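Local coordinates for tyrocidine synthase 3 (Brevibacillus parabrevis, PDB 4MRT), which forms the peptidyl carrier domain of a nonribosomal peptide synthetase and probably carries tyrocidine intermediates on a phosphopantetheine arm, at residues 34-39 with 69-74; 60-65 with 74-79. The protein carries 1 engineered substitution. One frame throughout, in Å; residues are numbered along the deposited sequence.

In the fold
Contacts 1 and 2 both use helix 73-81 of a small all-helical carrier domain. Contact 1 joins loop 34-39 to the turn between helices 64-69 and 73-81; contact 2 joins the residues leading into helix 64-69 to helix 73-81 itself. Their centres lie about 11 Å apart, their segments overlap at Lys74, which makes contact only in contact 1, and they touch where Gln70 O lies 3.6 Å from Leu76 CD1. Segment 69-74 includes Ala69 and segment 60-65 includes Lys65, two residues lining the coenzyme A pocket, though neither touches across its contact. The bound coenzyme A is about 5 Å from the side chain of Phe38 and about 9 Å from that of Pro63.

Contact 1: 34-39 with 69-74; sequences LDNFFQ and AQPTIK
Pro71 lies against Asn36, Phe37 and Phe38. The touching parts, 34-38 and 71-74, run nearly antiparallel, 160° apart end to end. The Asn36 side chain slants across the pyrrolidine ring, its ND2 3.3 Å from Pro71 CG. Chi1 of -177° sets Asn36 CG anti to the backbone N, beside the carbonyl carbon; from there OD1 accepts the N-H of Phe38, two residues on, at 2.7 Å and in the carbonyl plane, closing an Asx turn that holds the amide in position beside the proline. The Phe38 side chain crosses that of Pro71 at about a right angle, with Phe38 CD2 3.8 Å from Pro71 CB.

Pro71 centres an inverse gamma turn, and its carbonyl oxygen takes the N-H of Phe37 at 2.8 Å in a nearly straight bond (167° at the hydrogen). The same oxygen meets Asn36 CA in a CA-H...O contact of 3.3 Å. Farther along, Thr72 CG2 packs on the carbonyl oxygens of Leu34 and Asp35, and one water joins the loop to the start of the helix, donating to Asp35 O and accepting from Ile73 N. At the exposed margin Leu34 CD1 lies 4.0 Å from CD of the extended Lys74 chain, the two side chains pointing the same way.

Thr72 N-caps helix 73-81 through a weak bond to Ala75 N. Beyond the contact, Phe37 sits edge-to-face with Trp22 of helix 13-26 and packs on helix 44-58, while Phe38 stacks on Phe68 of helix 64-69.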
ATOM      1  N   LEU A  34       8.631   8.515  19.163  1.00 21.44           N
ATOM      2  CA  LEU A  34       7.819   7.330  19.342  1.00 21.93           C
ATOM      3  C   LEU A  34       6.613   7.316  18.369  1.00 20.77           C
ATOM      4  O   LEU A  34       5.742   6.471  18.490  1.00 18.84           O
ATOM      5  CB  LEU A  34       7.315   7.269  20.791  1.00 22.50           C
ATOM      6  CG  LEU A  34       8.041   6.445  21.857  1.00 24.71           C
ATOM      7  CD1 LEU A  34       9.554   6.353  21.689  1.00 24.65           C
ATOM      8  CD2 LEU A  34       7.671   6.956  23.227  1.00 24.23           C
ATOM      9  N   ASP A  35       6.535   8.278  17.451  1.00 20.91           N
ATOM     10  CA  ASP A  35       5.399   8.364  16.529  1.00 21.08           C
ATOM     11  C   ASP A  35       5.548   7.225  15.519  1.00 18.06           C
ATOM     12  O   ASP A  35       6.612   7.013  14.945  1.00 17.76           O
ATOM     13  CB  ASP A  35       5.354   9.686  15.755  1.00 21.15           C
ATOM     14  CG  ASP A  35       4.997  10.898  16.628  1.00 24.04           C
ATOM     15  OD1 ASP A  35       4.631  10.739  17.805  1.00 24.99           O
ATOM     16  OD2 ASP A  35       5.087  12.041  16.104  1.00 25.25           O
ATOM     17  N   ASN A  36       4.488   6.493  15.310  1.00 17.78           N
ATOM     18  CA  ASN A  36       4.506   5.456  14.283  1.00 17.30           C
ATOM     19  C   ASN A  36       4.411   6.054  12.874  1.00 16.30           C
ATOM     20  O   ASN A  36       3.431   6.703  12.548  1.00 15.96           O
ATOM     21  CB  ASN A  36       3.378   4.469  14.513  1.00 18.53           C
ATOM     22  CG  ASN A  36       3.406   3.334  13.511  1.00 17.74           C
ATOM     23  OD1 ASN A  36       3.566   3.560  12.330  1.00 17.84           O
ATOM     24  ND2 ASN A  36       3.292   2.111  13.991  1.00 19.50           N
ATOM     25  N   PHE A  37       5.421   5.808  12.045  1.00 16.70           N
ATOM     26  CA  PHE A  37       5.513   6.347  10.672  1.00 18.03           C
ATOM     27  C   PHE A  37       4.220   6.192   9.876  1.00 18.07           C
ATOM     28  O   PHE A  37       3.802   7.116   9.176  1.00 16.26           O
ATOM     29  CB  PHE A  37       6.670   5.665   9.915  1.00 19.46           C
ATOM     30  CG  PHE A  37       6.949   6.228   8.546  1.00 19.91           C
ATOM     31  CD1 PHE A  37       7.487   7.510   8.395  1.00 21.24           C
ATOM     32  CD2 PHE A  37       6.694   5.473   7.398  1.00 20.90           C
ATOM     33  CE1 PHE A  37       7.761   8.023   7.139  1.00 21.07           C
ATOM     34  CE2 PHE A  37       6.984   5.982   6.138  1.00 20.66           C
ATOM     35  CZ  PHE A  37       7.505   7.256   6.005  1.00 20.97           C
ATOM     36  N   PHE A  38       3.579   5.031  10.019  1.00 17.46           N
ATOM     37  CA  PHE A  38       2.408   4.692   9.240  1.00 18.16           C
ATOM     38  C   PHE A  38       1.114   5.227   9.819  1.00 18.75           C
ATOM     39  O   PHE A  38       0.095   5.132   9.158  1.00 20.03           O
ATOM     40  CB  PHE A  38       2.357   3.170   9.042  1.00 17.68           C
ATOM     41  CG  PHE A  38       3.561   2.665   8.308  1.00 17.68           C
ATOM     42  CD1 PHE A  38       3.677   2.880   6.956  1.00 17.99           C
ATOM     43  CD2 PHE A  38       4.631   2.090   8.994  1.00 18.04           C
ATOM     44  CE1 PHE A  38       4.807   2.489   6.277  1.00 18.84           C
ATOM     45  CE2 PHE A  38       5.758   1.687   8.324  1.00 17.72           C
ATOM     46  CZ  PHE A  38       5.848   1.881   6.968  1.00 19.34           C
ATOM     47  N   GLN A  39       1.148   5.782  11.028  1.00 18.95           N
ATOM     48  CA  GLN A  39      -0.042   6.398  11.628  1.00 22.67           C
ATOM     49  C   GLN A  39      -0.068   7.918  11.414  1.00 21.30           C
ATOM     50  O   GLN A  39      -1.081   8.552  11.638  1.00 19.71           O
ATOM     51  CB  GLN A  39      -0.111   6.102  13.130  1.00 26.67           C
ATOM     52  CG  GLN A  39      -0.665   4.732  13.461  1.00 31.93           C
ATOM     53  CD  GLN A  39      -0.448   4.342  14.908  1.00 38.01           C
ATOM     54  OE1 GLN A  39       0.087   5.115  15.721  1.00 41.10           O
ATOM     55  NE2 GLN A  39      -0.858   3.126  15.240  1.00 43.94           N
ATOM     56  N   ALA A  69       9.005  -2.972  10.561  1.00 19.07           N
ATOM     57  CA  ALA A  69       9.021  -3.746  11.795  1.00 19.42           C
ATOM     58  C   ALA A  69       9.043  -2.866  13.052  1.00 20.01           C
ATOM     59  O   ALA A  69       8.424  -3.204  14.046  1.00 19.15           O
ATOM     60  CB  ALA A  69      10.224  -4.672  11.789  1.00 20.48           C
ATOM     61  N   GLN A  70       9.762  -1.742  12.985  1.00 19.56           N
ATOM     62  CA  GLN A  70       9.941  -0.835  14.105  1.00 20.65           C
ATOM     63  C   GLN A  70       9.900   0.636  13.566  1.00 18.98           C
ATOM     64  O   GLN A  70      10.924   1.287  13.450  1.00 19.48           O
ATOM     65  CB  GLN A  70      11.251  -1.169  14.832  1.00 23.25           C
ATOM     66  CG  GLN A  70      12.506  -0.991  13.995  1.00 27.07           C
ATOM     67  CD  GLN A  70      13.724  -1.743  14.526  1.00 33.11           C
ATOM     68  OE1 GLN A  70      13.608  -2.836  15.068  1.00 35.42           O
ATOM     69  NE2 GLN A  70      14.914  -1.171  14.312  1.00 35.20           N
ATOM     70  N   PRO A  71       8.695   1.128  13.215  1.00 18.10           N
ATOM     71  CA  PRO A  71       8.449   2.368  12.465  1.00 18.33           C
ATOM     72  C   PRO A  71       8.434   3.619  13.331  1.00 18.55           C
ATOM     73  O   PRO A  71       7.465   4.399  13.284  1.00 18.19           O
ATOM     74  CB  PRO A  71       7.057   2.145  11.891  1.00 17.41           C
ATOM     75  CG  PRO A  71       6.378   1.379  12.955  1.00 18.03           C
ATOM     76  CD  PRO A  71       7.425   0.468  13.557  1.00 18.37           C
ATOM     77  N   THR A  72       9.481   3.779  14.134  1.00 19.19           N
ATOM     78  CA  THR A  72       9.662   4.958  14.982  1.00 19.35           C
ATOM     79  C   THR A  72      11.078   5.464  14.771  1.00 18.73           C
ATOM     80  O   THR A  72      12.003   4.706  14.427  1.00 17.75           O
ATOM     81  CB  THR A  72       9.439   4.670  16.496  1.00 20.47           C
ATOM     82  OG1 THR A  72      10.352   3.658  16.934  1.00 21.40           O
ATOM     83  CG2 THR A  72       8.011   4.229  16.806  1.00 21.63           C
ATOM     84  N   ILE A  73      11.236   6.780  14.925  1.00 20.57           N
ATOM     85  CA  ILE A  73      12.529   7.429  14.844  1.00 19.88           C
ATOM     86  C   ILE A  73      13.532   6.883  15.864  1.00 19.41           C
ATOM     87  O   ILE A  73      14.714   6.727  15.554  1.00 21.77           O
ATOM     88  CB  ILE A  73      12.367   8.964  15.023  1.00 21.37           C
ATOM     89  CG1 ILE A  73      11.835   9.573  13.713  1.00 22.28           C
ATOM     90  CG2 ILE A  73      13.706   9.605  15.391  1.00 21.35           C
ATOM     91  CD1 ILE A  73      11.192  10.932  13.883  1.00 23.84           C
ATOM     92  N   LYS A  74      13.081   6.608  17.074  1.00 20.53           N
ATOM     93  CA  LYS A  74      13.970   6.090  18.106  1.00 21.92           C
ATOM     94  C   LYS A  74      14.603   4.785  17.639  1.00 23.65           C
ATOM     95  O   LYS A  74      15.848   4.646  17.630  1.00 21.57           O
ATOM     96  CB  LYS A  74      13.206   5.865  19.404  1.00 23.28           C
ATOM     97  CG  LYS A  74      14.115   5.548  20.579  1.00 24.94           C
ATOM     98  CD  LYS A  74      13.344   5.214  21.832  1.00 25.26           C
ATOM     99  CE  LYS A  74      14.328   4.735  22.876  1.00 26.58           C
ATOM    100  NZ  LYS A  74      13.643   4.482  24.147  1.00 27.17           N
TER
HETATM  101  O   HOH W   1       9.003   8.418  15.408  1.00 16.08           O

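Contact 2: 60-65 with 74-79; sequences VELPLK and KALAQY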
ATOM      1  N   VAL A  60      24.141   4.394   5.144  1.00 43.37           N
ATOM      2  CA  VAL A  60      23.589   3.191   5.756  1.00 44.31           C
ATOM      3  C   VAL A  60      22.407   2.679   4.926  1.00 42.19           C
ATOM      4  O   VAL A  60      21.512   3.435   4.544  1.00 41.36           O
ATOM      5  CB  VAL A  60      23.136   3.430   7.215  1.00 46.60           C
ATOM      6  CG1 VAL A  60      22.487   2.172   7.801  1.00 47.08           C
ATOM      7  CG2 VAL A  60      24.312   3.874   8.075  1.00 48.35           C
ATOM      8  N   GLU A  61      22.439   1.384   4.656  1.00 41.78           N
ATOM      9  CA  GLU A  61      21.384   0.693   3.942  1.00 43.46           C
ATOM     10  C   GLU A  61      20.289   0.396   4.946  1.00 39.01           C
ATOM     11  O   GLU A  61      20.490  -0.395   5.862  1.00 38.29           O
ATOM     12  CB  GLU A  61      21.915  -0.624   3.369  1.00 47.24           C
ATOM     13  CG  GLU A  61      21.125  -1.150   2.186  1.00 52.66           C
ATOM     14  CD  GLU A  61      21.699  -0.691   0.855  1.00 57.60           C
ATOM     15  OE1 GLU A  61      21.674  -1.494  -0.105  1.00 61.99           O
ATOM     16  OE2 GLU A  61      22.177   0.464   0.764  1.00 60.10           O
ATOM     17  N   LEU A  62      19.140   1.048   4.798  1.00 35.35           N
ATOM     18  CA  LEU A  62      17.998   0.780   5.669  1.00 32.58           C
ATOM     19  C   LEU A  62      17.071  -0.217   4.978  1.00 31.20           C
ATOM     20  O   LEU A  62      16.292   0.174   4.107  1.00 29.80           O
ATOM     21  CB  LEU A  62      17.244   2.076   5.974  1.00 32.50           C
ATOM     22  CG  LEU A  62      15.978   2.009   6.823  1.00 32.50           C
ATOM     23  CD1 LEU A  62      16.261   1.277   8.120  1.00 33.13           C
ATOM     24  CD2 LEU A  62      15.438   3.405   7.101  1.00 34.18           C
ATOM     25  N   PRO A  63      17.137  -1.510   5.365  1.00 30.18           N
ATOM     26  CA  PRO A  63      16.209  -2.436   4.726  1.00 26.34           C
ATOM     27  C   PRO A  63      14.778  -2.024   5.049  1.00 24.86           C
ATOM     28  O   PRO A  63      14.478  -1.561   6.148  1.00 23.29           O
ATOM     29  CB  PRO A  63      16.574  -3.794   5.348  1.00 26.86           C
ATOM     30  CG  PRO A  63      17.965  -3.611   5.891  1.00 27.47           C
ATOM     31  CD  PRO A  63      17.955  -2.190   6.382  1.00 28.83           C
ATOM     32  N   LEU A  64      13.900  -2.135   4.071  1.00 24.07           N
ATOM     33  CA  LEU A  64      12.544  -1.672   4.255  1.00 23.62           C
ATOM     34  C   LEU A  64      11.827  -2.435   5.339  1.00 23.97           C
ATOM     35  O   LEU A  64      11.043  -1.844   6.082  1.00 26.08           O
ATOM     36  CB  LEU A  64      11.776  -1.703   2.947  1.00 22.68           C
ATOM     37  CG  LEU A  64      11.929  -0.446   2.083  1.00 24.01           C
ATOM     38  CD1 LEU A  64      11.517   0.803   2.843  1.00 23.89           C
ATOM     39  CD2 LEU A  64      13.331  -0.267   1.527  1.00 23.21           C
ATOM     40  N   LYS A  65      12.104  -3.732   5.439  1.00 24.70           N
ATOM     41  CA  LYS A  65      11.479  -4.583   6.440  1.00 25.91           C
ATOM     42  C   LYS A  65      11.773  -4.084   7.857  1.00 24.93           C
ATOM     43  O   LYS A  65      10.945  -4.217   8.742  1.00 23.30           O
ATOM     44  CB  LYS A  65      11.906  -6.060   6.276  1.00 28.29           C
ATOM     45  CG  LYS A  65      13.302  -6.396   6.789  1.00 32.09           C
ATOM     46  CD  LYS A  65      13.881  -7.667   6.176  1.00 35.32           C
ATOM     47  CE  LYS A  65      12.951  -8.856   6.368  1.00 38.81           C
ATOM     48  NZ  LYS A  65      13.664 -10.165   6.239  1.00 40.34           N
ATOM     49  N   LYS A  74      13.081   6.608  17.074  1.00 20.53           N
ATOM     50  CA  LYS A  74      13.970   6.090  18.106  1.00 21.92           C
ATOM     51  C   LYS A  74      14.603   4.785  17.639  1.00 23.65           C
ATOM     52  O   LYS A  74      15.848   4.646  17.630  1.00 21.57           O
ATOM     53  CB  LYS A  74      13.206   5.865  19.404  1.00 23.28           C
ATOM     54  CG  LYS A  74      14.115   5.548  20.579  1.00 24.94           C
ATOM     55  CD  LYS A  74      13.344   5.214  21.832  1.00 25.26           C
ATOM     56  CE  LYS A  74      14.328   4.735  22.876  1.00 26.58           C
ATOM     57  NZ  LYS A  74      13.643   4.482  24.147  1.00 27.17           N
ATOM     58  N   ALA A  75      13.751   3.848  17.205  1.00 22.91           N
ATOM     59  CA  ALA A  75      14.246   2.563  16.715  1.00 24.75           C
ATOM     60  C   ALA A  75      15.165   2.749  15.525  1.00 26.91           C
ATOM     61  O   ALA A  75      16.254   2.161  15.480  1.00 27.24           O
ATOM     62  CB  ALA A  75      13.102   1.635  16.368  1.00 24.33           C
ATOM     63  N   LEU A  76      14.738   3.579  14.570  1.00 29.55           N
ATOM     64  CA  LEU A  76      15.516   3.798  13.360  1.00 30.28           C
ATOM     65  C   LEU A  76      16.858   4.456  13.602  1.00 28.72           C
ATOM     66  O   LEU A  76      17.831   4.116  12.940  1.00 27.15           O
ATOM     67  CB  LEU A  76      14.745   4.627  12.341  1.00 33.71           C
ATOM     68  CG  LEU A  76      14.454   3.879  11.045  1.00 39.12           C
ATOM     69  CD1 LEU A  76      13.390   2.821  11.305  1.00 40.43           C
ATOM     70  CD2 LEU A  76      14.020   4.859   9.961  1.00 42.59           C
ATOM     71  N   ALA A  77      16.867   5.462  14.481  1.00 30.46           N
ATOM     72  CA  ALA A  77      18.101   6.102  14.942  1.00 30.87           C
ATOM     73  C   ALA A  77      19.062   5.054  15.515  1.00 31.23           C
ATOM     74  O   ALA A  77      20.242   5.033  15.157  1.00 32.18           O
ATOM     75  CB  ALA A  77      17.795   7.167  15.988  1.00 29.47           C
ATOM     76  N   GLN A  78      18.541   4.182  16.382  1.00 31.03           N
ATOM     77  CA  GLN A  78      19.330   3.099  16.982  1.00 31.82           C
ATOM     78  C   GLN A  78      20.017   2.295  15.903  1.00 30.22           C
ATOM     79  O   GLN A  78      21.231   2.203  15.887  1.00 27.98           O
ATOM     80  CB  GLN A  78      18.451   2.179  17.831  1.00 31.61           C
ATOM     81  N   TYR A  79      19.212   1.751  14.982  1.00 32.68           N
ATOM     82  CA  TYR A  79      19.687   0.975  13.830  1.00 30.34           C
ATOM     83  C   TYR A  79      20.731   1.733  13.004  1.00 30.94           C
ATOM     84  O   TYR A  79      21.763   1.190  12.658  1.00 31.15           O
ATOM     85  CB  TYR A  79      18.496   0.601  12.931  1.00 29.47           C
ATOM     86  CG  TYR A  79      18.828  -0.361  11.812  1.00 28.66           C
ATOM     87  CD1 TYR A  79      19.250   0.102  10.558  1.00 29.61           C
ATOM     88  CD2 TYR A  79      18.712  -1.743  12.001  1.00 29.11           C
ATOM     89  CE1 TYR A  79      19.558  -0.791   9.525  1.00 28.53           C
ATOM     90  CE2 TYR A  79      19.009  -2.639  10.982  1.00 28.47           C
ATOM     91  CZ  TYR A  79      19.430  -2.165   9.749  1.00 29.97           C
ATOM     92  OH  TYR A  79      19.732  -3.070   8.747  1.00 29.79           O
TER
HETATM   93  O   HOH W   2      21.840  -2.535   6.984  1.00 40.87           O
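Leu62 and Tyr79 mark the nearest backbone approach, yet their CA atoms are 8.3 Å apart, and no direct hydrogen bond joins the segments. Residues 74-79 are all within helix 73-81; the other segment is an irregular lead-in that becomes helix 64-69, a source of coenzyme A pocket residues, just after its N-cap residue, Pro63. Side chains therefore span the gap between these two helices of the carrier-domain bundle, and a tyrosine does most of this.

Chi1 of -172° puts Tyr79 CG beside its carbonyl carbon; the ring beyond it meets Leu62, Pro63 and Glu61 O, and also forms a cation-pi pair with Arg83. Leu62 slants past the ring, placing CD1 4.0 Å from Tyr79 CD1. The other branch of Leu62 turns to Leu76, whose side chain it crosses at about a right angle; Leu62 CD2 and Leu76 CD2 are 3.5 Å apart. The Pro63 ring lies obliquely to the phenol, with CD 3.1 Å from Tyr79 OH. Glu61 O approaches the ring in its plane, at the edge, 3.8 Å from Tyr79 CE1.

A water donates to Glu61 O and hydrogen-bonds to Tyr79 OH, both at 2.8 Å. A phenylalanine here would probably leave that water without its link to helix 73-81 and open a small gap beside Pro63. The chemistry is thus mixed, buried leucine methyls beside a water-mediated polar link.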